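Local coordinates for protein nucleoside hydrolase, putative (Trypanosoma brucei, PDB 3FZ0) that belongs to the nucleoside hydrolase family and folds as an alpha/beta domain, built round a largely parallel central sheet, that binds a calcium ion, at residues B[39-44]-B[78-83]; B[45-50]-B[66-71]; B[57-62]-B[240-245]; B[298-303]-B[319-324]. The protein carries 2 engineered substitutions. All coordinates share one frame; numbering follows the deposited sequence. Where two conformers were deposited one is given.

Contact 1 (B[39-44]-B[78-83]); sequences VVWGNV and RETVQW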
# COMPACT_ATOMS: atom_id res chain seq x y z
N VAL B 39 24.22 -3.52 -19.23
CA VAL B 39 23.05 -2.86 -19.82
C VAL B 39 21.79 -3.27 -19.07
O VAL B 39 21.58 -4.45 -18.76
CB VAL B 39 22.98 -3.18 -21.34
CG1 VAL B 39 21.65 -2.73 -21.94
CG2 VAL B 39 24.17 -2.55 -22.03
N VAL B 40 20.93 -2.29 -18.78
CA VAL B 40 19.67 -2.60 -18.12
C VAL B 40 18.54 -1.95 -18.92
O VAL B 40 18.78 -0.97 -19.60
CB VAL B 40 19.70 -2.17 -16.63
CG1 VAL B 40 19.82 -0.66 -16.49
CG2 VAL B 40 18.51 -2.70 -15.86
N TRP B 41 17.34 -2.52 -18.84
CA TRP B 41 16.11 -1.91 -19.37
C TRP B 41 15.90 -0.53 -18.70
O TRP B 41 16.53 -0.22 -17.69
CB TRP B 41 14.91 -2.82 -19.11
CG TRP B 41 14.48 -2.78 -17.69
CD1 TRP B 41 15.02 -3.48 -16.64
CD2 TRP B 41 13.44 -1.97 -17.14
NE1 TRP B 41 14.39 -3.15 -15.48
CE2 TRP B 41 13.40 -2.24 -15.75
CE3 TRP B 41 12.51 -1.08 -17.68
CZ2 TRP B 41 12.47 -1.63 -14.90
CZ3 TRP B 41 11.58 -0.47 -16.82
CH2 TRP B 41 11.58 -0.75 -15.45
N GLY B 42 15.03 0.30 -19.29
CA GLY B 42 14.71 1.62 -18.76
C GLY B 42 14.11 2.51 -19.85
O GLY B 42 12.94 2.33 -20.25
N ASN B 43 14.90 3.46 -20.34
CA ASN B 43 14.42 4.29 -21.44
C ASN B 43 14.47 3.66 -22.83
O ASN B 43 13.73 4.06 -23.73
CB ASN B 43 15.05 5.68 -21.40
CG ASN B 43 14.36 6.58 -20.35
OD1 ASN B 43 13.11 6.69 -20.30
ND2 ASN B 43 15.17 7.21 -19.50
N VAL B 44 15.32 2.64 -22.98
CA VAL B 44 15.27 1.77 -24.13
C VAL B 44 15.40 0.32 -23.73
O VAL B 44 15.95 -0.01 -22.67
CB VAL B 44 16.34 2.12 -25.21
CG1 VAL B 44 16.10 3.57 -25.71
CG2 VAL B 44 17.75 1.92 -24.69
N ARG B 78 6.79 -3.49 -15.81
CA ARG B 78 7.19 -2.08 -15.63
C ARG B 78 5.96 -1.23 -15.41
O ARG B 78 4.93 -1.48 -16.02
CB ARG B 78 8.02 -1.55 -16.82
CG ARG B 78 7.32 -1.63 -18.19
CD ARG B 78 8.14 -1.06 -19.30
NE ARG B 78 8.57 0.30 -18.99
CZ ARG B 78 9.67 0.88 -19.46
NH1 ARG B 78 10.50 0.24 -20.26
NH2 ARG B 78 9.98 2.11 -19.09
N GLU B 79 6.08 -0.26 -14.52
CA GLU B 79 4.97 0.66 -14.19
C GLU B 79 5.32 2.06 -14.72
O GLU B 79 4.62 3.05 -14.46
CB GLU B 79 4.64 0.61 -12.69
CG GLU B 79 4.44 -0.86 -12.17
CD GLU B 79 3.92 -0.99 -10.72
OE1 GLU B 79 3.56 0.03 -10.11
OE2 GLU B 79 3.85 -2.13 -10.19
N THR B 80 6.42 2.13 -15.45
CA THR B 80 6.84 3.36 -16.13
C THR B 80 6.71 3.18 -17.65
O THR B 80 6.55 2.09 -18.18
CB THR B 80 8.30 3.74 -15.80
OG1 THR B 80 9.19 2.69 -16.22
CG2 THR B 80 8.47 3.97 -14.32
N VAL B 81 6.79 4.31 -18.33
CA VAL B 81 6.69 4.41 -19.78
C VAL B 81 8.07 4.89 -20.27
O VAL B 81 8.77 5.61 -19.53
CB VAL B 81 5.59 5.45 -20.11
CG1 VAL B 81 5.80 6.12 -21.43
CG2 VAL B 81 4.20 4.79 -20.00
N GLN B 82 8.47 4.45 -21.47
CA GLN B 82 9.67 4.99 -22.15
C GLN B 82 9.47 6.45 -22.54
O GLN B 82 8.50 6.82 -23.19
CB GLN B 82 10.05 4.14 -23.37
CG GLN B 82 10.49 2.71 -23.01
CD GLN B 82 11.27 1.98 -24.12
OE1 GLN B 82 11.32 2.43 -25.27
NE2 GLN B 82 11.89 0.85 -23.77
N TRP B 83 10.40 7.29 -22.12
CA TRP B 83 10.30 8.74 -22.28
C TRP B 83 10.26 9.20 -23.74
O TRP B 83 9.37 9.95 -24.12
CB TRP B 83 11.49 9.37 -21.57
CG TRP B 83 11.49 10.89 -21.47
CD1 TRP B 83 10.42 11.72 -21.17
CD2 TRP B 83 12.64 11.75 -21.61
NE1 TRP B 83 10.84 13.03 -21.16
CE2 TRP B 83 12.19 13.08 -21.41
CE3 TRP B 83 14.00 11.52 -21.91
CZ2 TRP B 83 13.05 14.18 -21.50
CZ3 TRP B 83 14.86 12.61 -22.00
CH2 TRP B 83 14.38 13.92 -21.78
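The two loops come closest at Asn-43 and Gln-82, whose CA atoms are 4.9 Å apart, and neither segment pairs with the other as a strand. The firmest link is a fork: NH1 and NH2 of Arg-78 both donate to the single carbonyl oxygen of Gly-42, each at 3.2 Å. That oxygen lies in the guanidinium plane; NH1 approaches along one of its lone pairs, whereas NH2 stands 32° out of the carbonyl plane. A bend at chi3 (-53°) turns the arginine tip back on its own loop, where NE donates to Thr-80 O at 2.8 Å, so the rotation of the group is fixed from two directions. Trp-41 then meets it edge-on. Its CZ3 sits 3.5 Å above the centre of the guanidinium, with the two planes 79° apart, and its NE1 is hydrogen-bonded to Thr-138 OG1. Segment 39-44 runs from the C-terminal end of strand 32-39 to helix 46-60, beside the calcium site: Asn-43 N donates to the calcium ligand Asp-14, a second-shell link. The Asn-43 side chain reaches the opposing loop, where OD1 accepts a weak bond from Trp-83 N at 3.3 Å. Gln-82, extended beyond CG, lies across the backbone of 43-44, its CD 3.2 Å from Asn-43 O and its NE2 3.5 Å from Val-44 CA.

Contact 2 (B[45-50]-B[66-71]); sequences EVNQGM and FFRGAE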
# COMPACT_ATOMS: atom_id res chain seq x y z
N GLU B 45 14.87 -0.54 -24.58
CA GLU B 45 14.97 -1.96 -24.38
C GLU B 45 16.43 -2.46 -24.47
O GLU B 45 17.23 -1.94 -25.26
CB GLU B 45 14.03 -2.66 -25.36
CG GLU B 45 13.20 -3.81 -24.74
CD GLU B 45 13.11 -3.73 -23.19
OE1 GLU B 45 13.75 -4.60 -22.47
OE2 GLU B 45 12.42 -2.78 -22.73
N VAL B 46 16.77 -3.47 -23.66
CA VAL B 46 18.13 -4.03 -23.61
C VAL B 46 18.77 -4.31 -24.98
O VAL B 46 19.95 -4.02 -25.19
CB VAL B 46 18.17 -5.28 -22.72
CG1 VAL B 46 19.49 -6.06 -22.89
CG2 VAL B 46 18.00 -4.87 -21.27
N ASN B 47 17.99 -4.85 -25.92
CA ASN B 47 18.49 -5.04 -27.28
C ASN B 47 18.95 -3.75 -27.98
O ASN B 47 19.99 -3.72 -28.63
CB ASN B 47 17.46 -5.75 -28.14
CG ASN B 47 17.52 -7.25 -27.98
OD1 ASN B 47 18.58 -7.82 -27.75
ND2 ASN B 47 16.37 -7.91 -28.12
N GLN B 48 18.15 -2.70 -27.84
CA GLN B 48 18.48 -1.43 -28.41
C GLN B 48 19.64 -0.84 -27.61
O GLN B 48 20.57 -0.28 -28.20
CB GLN B 48 17.25 -0.53 -28.38
CG GLN B 48 17.46 0.84 -29.01
CD GLN B 48 17.84 0.72 -30.46
OE1 GLN B 48 17.06 0.22 -31.26
NE2 GLN B 48 19.06 1.15 -30.81
N GLY B 49 19.63 -1.00 -26.28
CA GLY B 49 20.73 -0.53 -25.47
C GLY B 49 22.09 -1.06 -25.93
O GLY B 49 23.05 -0.27 -26.15
N MET B 50 22.16 -2.39 -26.08
CA MET B 50 23.33 -3.05 -26.61
C MET B 50 23.82 -2.37 -27.90
O MET B 50 25.03 -2.09 -28.04
CB MET B 50 23.07 -4.54 -26.84
CG MET B 50 22.92 -5.35 -25.57
SD MET B 50 24.37 -5.39 -24.50
CE MET B 50 25.38 -6.62 -25.33
N PHE B 66 30.78 -5.41 -22.90
CA PHE B 66 29.44 -5.02 -22.45
C PHE B 66 28.45 -6.20 -22.43
O PHE B 66 28.59 -7.16 -23.21
CB PHE B 66 28.90 -3.77 -23.16
CG PHE B 66 28.92 -3.85 -24.68
CD1 PHE B 66 27.74 -3.93 -25.39
CD2 PHE B 66 30.13 -3.79 -25.38
CE1 PHE B 66 27.75 -3.98 -26.76
CE2 PHE B 66 30.14 -3.85 -26.76
CZ PHE B 66 28.97 -3.94 -27.46
N PHE B 67 27.46 -6.13 -21.53
CA PHE B 67 26.67 -7.31 -21.20
C PHE B 67 25.18 -7.03 -21.11
O PHE B 67 24.78 -5.95 -20.61
CB PHE B 67 27.18 -7.89 -19.89
CG PHE B 67 28.65 -8.23 -19.92
CD1 PHE B 67 29.62 -7.26 -19.64
CD2 PHE B 67 29.07 -9.52 -20.23
CE1 PHE B 67 30.97 -7.56 -19.69
CE2 PHE B 67 30.44 -9.85 -20.28
CZ PHE B 67 31.38 -8.86 -20.01
N ARG B 68 24.36 -7.97 -21.62
CA ARG B 68 22.89 -7.86 -21.56
C ARG B 68 22.42 -8.18 -20.15
O ARG B 68 22.77 -9.24 -19.60
CB ARG B 68 22.21 -8.80 -22.58
CG ARG B 68 22.83 -8.77 -23.99
CD ARG B 68 22.25 -9.80 -24.99
NE ARG B 68 22.77 -9.57 -26.35
CZ ARG B 68 22.20 -8.77 -27.25
NH1 ARG B 68 21.07 -8.13 -26.95
NH2 ARG B 68 22.73 -8.61 -28.45
N GLY B 69 21.63 -7.26 -19.59
CA GLY B 69 21.05 -7.42 -18.27
C GLY B 69 19.54 -7.64 -18.32
O GLY B 69 19.02 -8.19 -19.29
N ALA B 70 18.85 -7.24 -17.25
CA ALA B 70 17.43 -7.50 -17.07
C ALA B 70 16.58 -6.71 -18.05
O ALA B 70 16.83 -5.53 -18.31
CB ALA B 70 17.03 -7.16 -15.65
N GLU B 71 15.55 -7.37 -18.59
CA GLU B 71 14.65 -6.75 -19.56
C GLU B 71 13.44 -6.10 -18.90
O GLU B 71 12.68 -5.36 -19.54
CB GLU B 71 14.22 -7.78 -20.62
CG GLU B 71 15.19 -7.80 -21.80
CD GLU B 71 15.14 -9.07 -22.60
OE1 GLU B 71 14.03 -9.49 -22.99
OE2 GLU B 71 16.22 -9.66 -22.85
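Apolar contacts carry most of this interface. Met-50, bent at both chi2 and chi3, curls so that CE touches Phe-66 CD1 at 3.6 Å and Arg-68 CG at the same distance. Its sulfur makes a Met-aromatic contact at the edge of the Phe-66 ring, SD lying 5.1 Å from the centroid and 75° off the normal. Val-46 CG1, anti to the backbone N, rests on Arg-68 CB. These side chains fill the space between helix and strand in the beta-alpha-beta crossover of strand 32-39, helix 46-60 and strand 66-68. The short helix and strand segments run nearly antiparallel (167°) with axes 9.0 Å apart, and Val-39 of the neighbouring strand also packs on Val-46 and Met-50. A methyl-to-carbonyl contact puts Val-46 CG2 3.3 Å from Ala-70 O. Polar groups gather at the margin. The Arg-68 chain, extended from CG to NE, sets one guanidinium face against Met-50 CG, off-centre, and brings NH1 to 2.6 Å from Asn-47 OD1. At the helix start the N-cap residue Glu-45 bends so that OE1 accepts weakly from Val-46 N; its side chain crosses that of Glu-71 at about a right angle.

Contact 3 (B[57-62]-B[240-245]); sequences LDLYDA and NKWQEF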
# COMPACT_ATOMS: atom_id res chain seq x y z
N LEU B 57 31.06 2.71 -28.36
CA LEU B 57 32.41 2.17 -28.31
C LEU B 57 33.14 2.14 -29.67
O LEU B 57 34.38 2.23 -29.71
CB LEU B 57 32.44 0.80 -27.63
CG LEU B 57 31.86 0.74 -26.22
CD1 LEU B 57 31.85 -0.68 -25.68
CD2 LEU B 57 32.54 1.71 -25.23
N ASP B 58 32.39 1.99 -30.77
CA ASP B 58 32.96 2.21 -32.12
C ASP B 58 33.66 3.55 -32.21
O ASP B 58 34.81 3.63 -32.65
CB ASP B 58 31.86 2.15 -33.20
CG ASP B 58 31.39 0.74 -33.49
OD1 ASP B 58 32.13 -0.24 -33.17
OD2 ASP B 58 30.30 0.61 -34.09
N LEU B 59 32.96 4.61 -31.78
CA LEU B 59 33.50 5.95 -31.78
C LEU B 59 34.90 6.01 -31.16
O LEU B 59 35.80 6.60 -31.71
CB LEU B 59 32.53 6.89 -31.07
CG LEU B 59 32.76 8.40 -31.21
CD1 LEU B 59 32.60 8.83 -32.70
CD2 LEU B 59 31.83 9.19 -30.31
N TYR B 60 35.08 5.33 -30.03
CA TYR B 60 36.35 5.34 -29.30
C TYR B 60 37.33 4.26 -29.72
O TYR B 60 38.47 4.25 -29.29
CB TYR B 60 36.06 5.21 -27.80
CG TYR B 60 35.54 6.48 -27.22
CD1 TYR B 60 34.17 6.78 -27.22
CD2 TYR B 60 36.43 7.42 -26.68
CE1 TYR B 60 33.70 7.98 -26.69
CE2 TYR B 60 35.96 8.61 -26.16
CZ TYR B 60 34.61 8.88 -26.16
OH TYR B 60 34.16 10.05 -25.62
N ASP B 61 36.86 3.33 -30.53
CA ASP B 61 37.57 2.09 -30.78
C ASP B 61 37.92 1.32 -29.55
O ASP B 61 38.97 0.70 -29.50
CB ASP B 61 38.86 2.39 -31.49
CG ASP B 61 38.88 1.83 -32.84
OD1 ASP B 61 38.93 0.57 -32.97
OD2 ASP B 61 38.84 2.67 -33.76
N ALA B 62 37.07 1.36 -28.53
CA ALA B 62 37.40 0.76 -27.24
C ALA B 62 36.98 -0.70 -27.21
O ALA B 62 35.88 -1.05 -27.67
CB ALA B 62 36.72 1.52 -26.11
N ASN B 240 35.26 17.93 -34.45
CA ASN B 240 35.91 16.65 -34.29
C ASN B 240 34.83 15.54 -34.21
O ASN B 240 33.63 15.84 -34.21
CB ASN B 240 36.92 16.66 -33.12
CG ASN B 240 36.26 16.75 -31.74
OD1 ASN B 240 35.19 16.16 -31.50
ND2 ASN B 240 36.93 17.44 -30.80
N LYS B 241 35.24 14.27 -34.16
CA LYS B 241 34.31 13.16 -34.27
C LYS B 241 33.49 13.05 -32.99
O LYS B 241 32.38 12.49 -33.03
CB LYS B 241 35.01 11.85 -34.66
CG LYS B 241 36.12 11.45 -33.71
CD LYS B 241 36.87 10.23 -34.18
CE LYS B 241 37.14 9.27 -33.03
NZ LYS B 241 37.90 8.09 -33.52
N TRP B 242 34.04 13.57 -31.87
CA TRP B 242 33.32 13.67 -30.59
C TRP B 242 32.19 14.70 -30.65
O TRP B 242 31.08 14.45 -30.23
CB TRP B 242 34.24 14.02 -29.39
CG TRP B 242 35.62 13.36 -29.29
CD1 TRP B 242 36.81 14.01 -29.12
CD2 TRP B 242 35.95 11.95 -29.33
NE1 TRP B 242 37.84 13.11 -29.05
CE2 TRP B 242 37.35 11.84 -29.18
CE3 TRP B 242 35.20 10.78 -29.49
CZ2 TRP B 242 38.03 10.61 -29.18
CZ3 TRP B 242 35.87 9.54 -29.50
CH2 TRP B 242 37.29 9.48 -29.35
N GLN B 243 32.46 15.89 -31.15
CA GLN B 243 31.41 16.91 -31.26
C GLN B 243 30.32 16.50 -32.25
O GLN B 243 29.14 16.65 -31.96
CB GLN B 243 32.01 18.26 -31.64
CG GLN B 243 33.09 18.76 -30.69
CD GLN B 243 33.88 19.90 -31.30
OE1 GLN B 243 34.38 19.76 -32.41
NE2 GLN B 243 33.96 21.04 -30.62
N GLU B 244 30.73 15.95 -33.39
CA GLU B 244 29.76 15.49 -34.40
C GLU B 244 28.78 14.47 -33.80
O GLU B 244 27.56 14.60 -33.95
CB GLU B 244 30.47 14.90 -35.61
CG GLU B 244 29.52 14.19 -36.55
CD GLU B 244 30.21 13.67 -37.78
OE1 GLU B 244 29.60 12.80 -38.43
OE2 GLU B 244 31.34 14.13 -38.11
N PHE B 245 29.34 13.49 -33.10
CA PHE B 245 28.56 12.47 -32.44
C PHE B 245 27.61 13.06 -31.39
O PHE B 245 26.45 12.68 -31.36
CB PHE B 245 29.50 11.40 -31.83
CG PHE B 245 28.79 10.30 -31.07
CD1 PHE B 245 28.43 9.12 -31.69
CD2 PHE B 245 28.50 10.45 -29.71
CE1 PHE B 245 27.80 8.09 -30.97
CE2 PHE B 245 27.86 9.43 -28.99
CZ PHE B 245 27.51 8.26 -29.61
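Two helix ends meet here: the C-terminus of helix 46-60, closed by a Schellman motif with Asp-61 at positive phi, and the N-terminus of helix 241-249, closed by a capping box. In the box, Gln-243 N donates to Asn-240 OD1 at 2.8 Å, while Asn-240 N donates back to Gln-243 OE1. Leu-59 is the central side chain of the contact. Its CB points at the other helix, and CG, anti to the backbone N (chi1 -168°), lies 3.7 Å from Trp-242 CZ3. From there the branches divide. CD1 reaches the backbone, touching Lys-241 O and, more distantly, Phe-245 CB. CD2 settles over one face of the Phe-245 ring, 3.3 Å from Phe-245 CG, a CH-pi contact with the methyl 26° off the normal through the centroid; the same methyl lies in the plane of the Trp-242 ring, at its edge. Beyond, Phe-245 stacks with Phe-96, and Met-24 of helix 17-27 packs against Leu-59. Next to the leucine, Tyr-60 forms an offset stack with the six-membered ring of Trp-242, centroids 4.3 Å apart and planes at 22°, with Trp-242 CZ3 over the centre of the tyrosine ring. The indole is held at its far end by a hydrogen bond from NE1 to the backbone O of Tyr-358. Its opposite face receives Lys-241 CE, 3.6 Å above the plane and toward the rim. A bend at chi3 brings that lysine to the last helical turn, where a positive charge would suit the helix dipole: NZ donates weakly to Leu-59 O at 3.1 Å.

Contact 4 (B[298-303]-B[319-324]); sequences DSFLTY and IDWYGT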
# COMPACT_ATOMS: atom_id res chain seq x y z
N ASP B 298 27.93 20.09 -1.35
CA ASP B 298 27.03 19.94 -0.22
C ASP B 298 26.32 18.61 -0.29
O ASP B 298 25.94 18.15 -1.39
CB ASP B 298 26.00 21.08 -0.18
CG ASP B 298 25.54 21.41 1.22
OD1 ASP B 298 25.81 20.64 2.19
OD2 ASP B 298 24.87 22.45 1.35
N SER B 299 26.14 17.98 0.87
CA SER B 299 25.38 16.74 0.99
C SER B 299 24.88 16.50 2.41
O SER B 299 25.23 17.22 3.35
CB SER B 299 26.20 15.55 0.48
OG SER B 299 27.36 15.35 1.24
N PHE B 300 24.02 15.50 2.55
CA PHE B 300 23.40 15.19 3.83
C PHE B 300 23.36 13.67 4.04
O PHE B 300 22.62 12.95 3.35
CB PHE B 300 22.01 15.83 3.95
CG PHE B 300 21.38 15.62 5.30
CD1 PHE B 300 21.97 16.16 6.45
CD2 PHE B 300 20.21 14.86 5.43
CE1 PHE B 300 21.40 15.95 7.74
CE2 PHE B 300 19.64 14.65 6.72
CZ PHE B 300 20.22 15.19 7.87
N LEU B 301 24.17 13.20 4.98
CA LEU B 301 24.24 11.78 5.30
C LEU B 301 23.15 11.41 6.29
O LEU B 301 23.11 11.92 7.42
CB LEU B 301 25.64 11.44 5.83
CG LEU B 301 25.94 10.01 6.36
CD1 LEU B 301 25.62 8.93 5.32
CD2 LEU B 301 27.38 9.85 6.88
N THR B 302 22.26 10.51 5.88
CA THR B 302 21.16 10.08 6.78
C THR B 302 20.62 8.73 6.33
O THR B 302 21.24 8.09 5.48
CB THR B 302 20.03 11.13 6.82
OG1 THR B 302 19.03 10.71 7.74
CG2 THR B 302 19.43 11.32 5.42
N TYR B 303 19.46 8.33 6.87
CA TYR B 303 18.75 7.13 6.42
C TYR B 303 17.78 7.44 5.27
O TYR B 303 16.94 8.34 5.38
CB TYR B 303 17.97 6.49 7.56
CG TYR B 303 17.19 5.27 7.13
CD1 TYR B 303 17.83 4.02 6.92
CD2 TYR B 303 15.80 5.34 6.93
CE1 TYR B 303 17.13 2.90 6.52
CE2 TYR B 303 15.07 4.21 6.54
CZ TYR B 303 15.75 3.00 6.32
OH TYR B 303 15.04 1.89 5.94
N ILE B 319 13.45 10.11 3.01
CA ILE B 319 14.66 10.60 3.63
C ILE B 319 14.38 11.03 5.08
O ILE B 319 13.43 11.76 5.34
CB ILE B 319 15.18 11.81 2.83
CG1 ILE B 319 15.21 11.49 1.32
CG2 ILE B 319 16.56 12.29 3.36
CD1 ILE B 319 16.04 12.47 0.52
N ASP B 320 15.18 10.55 6.03
CA ASP B 320 15.02 10.87 7.46
C ASP B 320 15.73 12.20 7.72
O ASP B 320 16.88 12.23 8.12
CB ASP B 320 15.67 9.73 8.27
CG ASP B 320 15.19 9.67 9.72
OD1 ASP B 320 14.55 10.63 10.21
OD2 ASP B 320 15.45 8.64 10.38
N TRP B 321 15.06 13.30 7.45
CA TRP B 321 15.66 14.63 7.60
C TRP B 321 16.02 15.05 9.05
O TRP B 321 16.96 15.86 9.23
CB TRP B 321 14.77 15.69 6.92
CG TRP B 321 14.75 15.58 5.40
CD1 TRP B 321 13.79 14.96 4.63
CD2 TRP B 321 15.73 16.09 4.50
NE1 TRP B 321 14.12 15.07 3.30
CE2 TRP B 321 15.31 15.75 3.18
CE3 TRP B 321 16.93 16.80 4.66
CZ2 TRP B 321 16.05 16.08 2.04
CZ3 TRP B 321 17.68 17.17 3.49
CH2 TRP B 321 17.23 16.80 2.21
N TYR B 322 15.30 14.55 10.07
CA TYR B 322 15.43 15.05 11.45
C TYR B 322 15.85 13.97 12.45
O TYR B 322 16.03 14.23 13.64
CB TYR B 322 14.09 15.67 11.92
CG TYR B 322 13.54 16.75 11.01
CD1 TYR B 322 12.36 16.55 10.25
CD2 TYR B 322 14.21 17.97 10.89
CE1 TYR B 322 11.87 17.56 9.40
CE2 TYR B 322 13.72 18.99 10.06
CZ TYR B 322 12.56 18.79 9.33
OH TYR B 322 12.16 19.84 8.53
N GLY B 323 16.01 12.75 11.94
CA GLY B 323 16.38 11.60 12.74
C GLY B 323 17.72 11.80 13.41
O GLY B 323 18.63 12.32 12.82
N THR B 324 17.79 11.41 14.68
CA THR B 324 19.04 11.49 15.43
C THR B 324 19.61 10.08 15.50
O THR B 324 18.95 9.10 15.11
CB THR B 324 18.82 12.06 16.86
OG1 THR B 324 18.00 11.18 17.65
CG2 THR B 324 18.19 13.47 16.82
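Edge strand 317-319 lies antiparallel to strand 296-306 in the large mixed sheet, and segment 319-324 is the point where the chain peels away from it. Ile-319 is still beside its neighbour: CG2 meets Thr-302 CG2 at 3.7 Å and also sits over one face of the Trp-321 ring. Asp-320 makes a backbone bond across the pair, its N donating to Tyr-303 O at 2.9 Å, almost along the C=O axis (171°). It is also the centre of an inverse gamma turn, which the weak bond from Trp-321 N to Ile-319 O accompanies. Its own carbonyl accepts from Thr-302 OG1 at 2.7 Å on a lone pair, the hydroxyl being placed there by a chi1 of -177° that sets OG1 anti to the backbone N; its carboxylate pairs with Arg-333. Trp-321 then turns its six-membered ring nearly parallel to Phe-300 (4°), yet the centroids are 5.5 Å apart, so overlap is slight; Lys-172 of the third subunit makes a cation-pi contact with this indole. Tyr-322 OH is hydrogen-bonded to NE1 of Trp-208 of the third subunit, and Trp-321 CB lies 4.1 Å above the centre of one face of the Tyr-322 ring.

Contacts 1 and 2 are neighbours (centres 11 Å apart), contact 2 nested inside the loop that contact 1 closes; Val-39 N meets Phe-67 O at 2.8 Å, probably as a hydrogen bond between adjacent strands. In contact 1 the Asn-43 side chain is about 5 Å from the calcium ion and about 3 Å from a bound BTB, probably from the crystallisation liquor; the Val-46 side chain of contact 2 is about 12 Å from the ion. Contact 3 uses the far end of the helix that begins in contact 2, and Leu-57 CD1 packs on Phe-66 CD2 at 3.6 Å. Contact 4 stands apart at the opposite edge of the sheet, its centre 35 Å from that of contact 2, facing another subunit.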